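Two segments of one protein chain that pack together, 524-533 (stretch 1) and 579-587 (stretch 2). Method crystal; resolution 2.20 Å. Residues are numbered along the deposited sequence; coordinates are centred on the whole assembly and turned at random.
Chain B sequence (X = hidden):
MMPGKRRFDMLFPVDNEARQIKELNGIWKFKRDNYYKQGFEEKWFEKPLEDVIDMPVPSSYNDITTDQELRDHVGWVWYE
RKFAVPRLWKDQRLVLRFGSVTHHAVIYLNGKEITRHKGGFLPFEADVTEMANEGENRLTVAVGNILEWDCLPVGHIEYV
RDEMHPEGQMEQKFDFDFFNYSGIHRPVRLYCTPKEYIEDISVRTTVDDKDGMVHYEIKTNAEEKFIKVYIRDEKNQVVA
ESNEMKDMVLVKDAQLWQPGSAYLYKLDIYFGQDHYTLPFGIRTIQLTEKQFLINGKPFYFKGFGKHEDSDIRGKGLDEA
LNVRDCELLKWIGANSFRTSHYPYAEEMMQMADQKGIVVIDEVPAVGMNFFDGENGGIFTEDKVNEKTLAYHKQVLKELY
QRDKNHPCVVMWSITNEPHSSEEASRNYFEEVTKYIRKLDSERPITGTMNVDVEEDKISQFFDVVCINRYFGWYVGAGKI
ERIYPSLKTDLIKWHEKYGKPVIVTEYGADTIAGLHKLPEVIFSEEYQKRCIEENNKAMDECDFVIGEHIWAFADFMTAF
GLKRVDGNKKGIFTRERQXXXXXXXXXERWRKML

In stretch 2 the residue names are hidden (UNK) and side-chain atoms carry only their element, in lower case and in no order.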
# COMPACT_ATOMS: atom_id res chain seq x y z
N SER B 524 -12.16 -2.21 3.77
CA SER B 524 -11.14 -2.71 4.68
C SER B 524 -11.16 -4.24 4.68
O SER B 524 -12.17 -4.86 4.38
CB SER B 524 -11.37 -2.17 6.10
OG SER B 524 -12.46 -2.83 6.73
N GLU B 525 -10.01 -4.83 5.03
CA GLU B 525 -9.91 -6.29 5.04
C GLU B 525 -10.79 -6.90 6.12
O GLU B 525 -11.27 -8.03 5.95
CB GLU B 525 -8.46 -6.73 5.26
CG GLU B 525 -7.46 -6.25 4.21
CD GLU B 525 -6.15 -7.03 4.23
OE1 GLU B 525 -6.15 -8.16 4.75
OE2 GLU B 525 -5.11 -6.52 3.75
N GLU B 526 -10.99 -6.20 7.23
CA GLU B 526 -11.85 -6.73 8.29
C GLU B 526 -13.30 -6.77 7.83
O GLU B 526 -14.03 -7.72 8.14
CB GLU B 526 -11.68 -5.90 9.56
CG GLU B 526 -10.30 -6.04 10.20
CD GLU B 526 -9.19 -5.22 9.50
OE1 GLU B 526 -9.49 -4.29 8.70
OE2 GLU B 526 -7.99 -5.50 9.77
N TYR B 527 -13.73 -5.77 7.05
CA TYR B 527 -15.11 -5.75 6.60
C TYR B 527 -15.40 -6.91 5.66
O TYR B 527 -16.47 -7.54 5.74
CB TYR B 527 -15.43 -4.41 5.91
CG TYR B 527 -16.89 -4.28 5.57
CD1 TYR B 527 -17.77 -3.65 6.45
CD2 TYR B 527 -17.40 -4.82 4.39
CE1 TYR B 527 -19.12 -3.54 6.14
CE2 TYR B 527 -18.75 -4.72 4.08
CZ TYR B 527 -19.60 -4.09 4.96
OH TYR B 527 -20.94 -3.99 4.65
N GLN B 528 -14.47 -7.23 4.76
CA GLN B 528 -14.67 -8.37 3.88
C GLN B 528 -14.91 -9.64 4.69
O GLN B 528 -15.79 -10.44 4.36
CB GLN B 528 -13.47 -8.56 2.95
CG GLN B 528 -13.69 -9.56 1.83
CD GLN B 528 -12.44 -9.78 0.98
OE1 GLN B 528 -11.33 -9.89 1.50
NE2 GLN B 528 -12.62 -9.85 -0.33
N LYS B 529 -14.15 -9.82 5.77
CA LYS B 529 -14.31 -11.02 6.57
C LYS B 529 -15.68 -11.06 7.24
O LYS B 529 -16.35 -12.11 7.22
CB LYS B 529 -13.19 -11.13 7.60
CG LYS B 529 -13.24 -12.41 8.42
CD LYS B 529 -12.98 -12.07 9.87
CE LYS B 529 -12.65 -13.28 10.73
NZ LYS B 529 -13.70 -13.47 11.77
N ARG B 530 -16.12 -9.93 7.81
CA ARG B 530 -17.41 -9.88 8.50
C ARG B 530 -18.58 -10.00 7.52
O ARG B 530 -19.58 -10.67 7.80
CB ARG B 530 -17.53 -8.58 9.31
CG ARG B 530 -16.52 -8.39 10.47
CD ARG B 530 -16.86 -9.25 11.67
NE ARG B 530 -18.15 -8.86 12.24
CZ ARG B 530 -19.24 -9.63 12.23
NH1 ARG B 530 -19.19 -10.85 11.69
NH2 ARG B 530 -20.36 -9.19 12.75
N CYS B 531 -18.48 -9.32 6.37
CA CYS B 531 -19.54 -9.41 5.38
C CYS B 531 -19.79 -10.86 4.96
O CYS B 531 -20.94 -11.30 4.87
CB CYS B 531 -19.16 -8.54 4.17
SG CYS B 531 -20.23 -8.62 2.74
N ILE B 532 -18.71 -11.63 4.77
CA ILE B 532 -18.84 -13.02 4.36
C ILE B 532 -19.35 -13.89 5.51
O ILE B 532 -20.19 -14.77 5.32
CB ILE B 532 -17.48 -13.52 3.80
CG1 ILE B 532 -17.25 -12.91 2.42
CG2 ILE B 532 -17.43 -15.03 3.69
CD1 ILE B 532 -15.97 -13.37 1.81
N GLU B 533 -18.86 -13.65 6.73
CA GLU B 533 -19.37 -14.37 7.90
C GLU B 533 -20.89 -14.26 8.03
O GLU B 533 -21.58 -15.25 8.30
CB GLU B 533 -18.75 -13.82 9.17
CG GLU B 533 -17.42 -14.39 9.52
CD GLU B 533 -16.78 -13.59 10.64
OE1 GLU B 533 -17.44 -12.66 11.19
OE2 GLU B 533 -15.62 -13.89 10.98
N UNK B 579 -3.13 -14.18 -0.26
CA UNK B 579 -4.39 -14.02 0.47
C UNK B 579 -4.51 -12.71 1.25
O UNK B 579 -3.54 -12.24 1.84
c UNK B 579 -2.19 -15.07 0.45
c UNK B 579 -2.89 -15.30 1.79
c UNK B 579 -4.36 -15.19 1.45
N UNK B 580 -5.72 -12.15 1.28
CA UNK B 580 -6.08 -11.14 2.26
C UNK B 580 -6.55 -11.85 3.53
O UNK B 580 -6.66 -13.08 3.56
c UNK B 580 -6.91 -9.86 0.19
n UNK B 580 -8.87 -7.93 -2.55
c UNK B 580 -7.14 -10.20 1.68
c UNK B 580 -7.78 -8.72 -1.90
c UNK B 580 -7.96 -8.88 -0.39
N UNK B 581 -6.87 -11.09 4.59
CA UNK B 581 -7.17 -11.71 5.89
C UNK B 581 -8.35 -12.69 5.81
O UNK B 581 -8.30 -13.77 6.40
o UNK B 581 -8.60 -9.87 6.58
c UNK B 581 -6.29 -9.76 7.18
c UNK B 581 -7.47 -10.66 6.97
N UNK B 582 -9.41 -12.32 5.10
CA UNK B 582 -10.59 -13.18 5.07
C UNK B 582 -10.28 -14.58 4.55
O UNK B 582 -10.95 -15.55 4.95
c UNK B 582 -11.69 -12.54 4.22
N UNK B 583 -9.27 -14.73 3.70
CA UNK B 583 -8.93 -16.06 3.19
C UNK B 583 -8.70 -17.05 4.32
O UNK B 583 -9.08 -18.22 4.21
c UNK B 583 -7.69 -15.99 2.29
N UNK B 584 -8.09 -16.59 5.41
CA UNK B 584 -7.73 -17.49 6.49
C UNK B 584 -8.96 -17.92 7.28
O UNK B 584 -9.05 -19.07 7.72
c UNK B 584 -4.44 -17.76 6.78
c UNK B 584 -3.78 -15.45 5.41
c UNK B 584 -5.00 -15.55 6.06
c UNK B 584 -6.69 -16.83 7.40
c UNK B 584 -3.21 -17.66 6.15
c UNK B 584 -2.88 -16.50 5.45
c UNK B 584 -5.35 -16.70 6.75
N UNK B 585 -9.92 -17.01 7.45
CA UNK B 585 -11.17 -17.38 8.10
C UNK B 585 -11.99 -18.31 7.21
O UNK B 585 -12.55 -19.30 7.70
c UNK B 585 -11.98 -16.13 8.45
N UNK B 586 -12.06 -18.02 5.91
CA UNK B 586 -12.78 -18.90 4.99
C UNK B 586 -12.19 -20.30 5.04
O UNK B 586 -12.92 -21.29 5.10
c UNK B 586 -13.24 -19.37 2.54
c UNK B 586 -13.57 -17.05 3.44
c UNK B 586 -13.04 -16.09 2.36
c UNK B 586 -12.75 -18.34 3.55
N UNK B 587 -10.85 -20.40 5.04
CA UNK B 587 -10.19 -21.71 5.11
C UNK B 587 -10.65 -22.50 6.33
O UNK B 587 -10.98 -23.69 6.23
c UNK B 587 -6.39 -22.77 4.97
n UNK B 587 -5.64 -22.91 6.21
n UNK B 587 -4.50 -24.85 5.64
c UNK B 587 -7.91 -22.86 5.23
n UNK B 587 -4.19 -23.88 7.68
c UNK B 587 -8.67 -21.54 5.12
c UNK B 587 -4.78 -23.89 6.50
O HOH W 1 -9.95 -9.80 3.91

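Position 579 carries three carbons that run from CA back to the backbone nitrogen, closing a five-membered ring. That closure defines P579. It lies in the loop before the second helix and touches nothing on stretch 1.

Position 580 has four carbons in an unbranched row ending in a nitrogen. Its extended chain runs across the start of the first helix, CB 3.8 Å from E525 OE1 and the third side-chain carbon 4.0 Å from Q528 OE1. The pattern is that of lysine, so K580. The contact is made by the aliphatic shaft, while NZ is hydrogen-bonded elsewhere in the structure.

Position 581 shows one carbon bearing an oxygen and a second carbon. Its backbone N donates to E525 OE1 at 3.0 Å with an angle of 153°, so a carboxylate from the first helix holds this backbone amide. The same E525 OE1 lies 2.9 Å from the terminal carbon of 581, a tight approach. A branched three-atom side chain could be threonine or, judged by heavy-atom shape alone, valine; the oxygen settles it as T581. T581 OG1 sits 3.3 Å from E525 O, but the angle is too poor for a hydrogen bond.

Position 582 has a single side-chain carbon. This is where the backbones come nearest, the CA atoms of K529 and 582 being 4.6 Å apart. The CB of 582 rests 3.8 Å from K529 CA and 3.8 Å from Q528 OE1, directly against the neighbouring helix with nothing beyond CB to hold the backbones apart. One carbon means alanine, hence A582.

Position 583 also has one carbon, but it points away from stretch 1 and makes no contact: A583. At 584, one carbon leads to a ring of six carbons with no heteroatom, and it too is out of reach: F584.

Position 585 returns to the interface: its lone carbon lies 3.7 Å from K529 CE, packing against the lysine's aliphatic portion. This is A585.

Position 586 has four carbons, forked at the first, with one arm two carbons long. CA-to-CB points sideways, yet the longer arm reaches across, its end 4.0 Å from I532 CD1. The fork and the unequal arms identify isoleucine, I586.

Position 587 has three carbons, a nitrogen, and a carbon bearing two more nitrogens, a guanidinium, and lies beyond reach of stretch 1: R587.

The two helices run in roughly the same direction, at 29°, with axes 8.7 Å apart at closest approach. The contact combines a polar anchor at T581, alanines at 582 and 585 that let the first helix come close, and an isoleucine pair farther along. E525 pins T581 N, and a water beside it donates to E525 O (3.0 Å) and Q528 OE1 (2.8 Å) while accepting from A582 N (2.8 Å), so that both amides are satisfied across the gap. Farther along, I532 and I586 meet at their CD1 atoms, 4.0 Å apart.

Stretch 2 (579-587) PKTAAFAIR
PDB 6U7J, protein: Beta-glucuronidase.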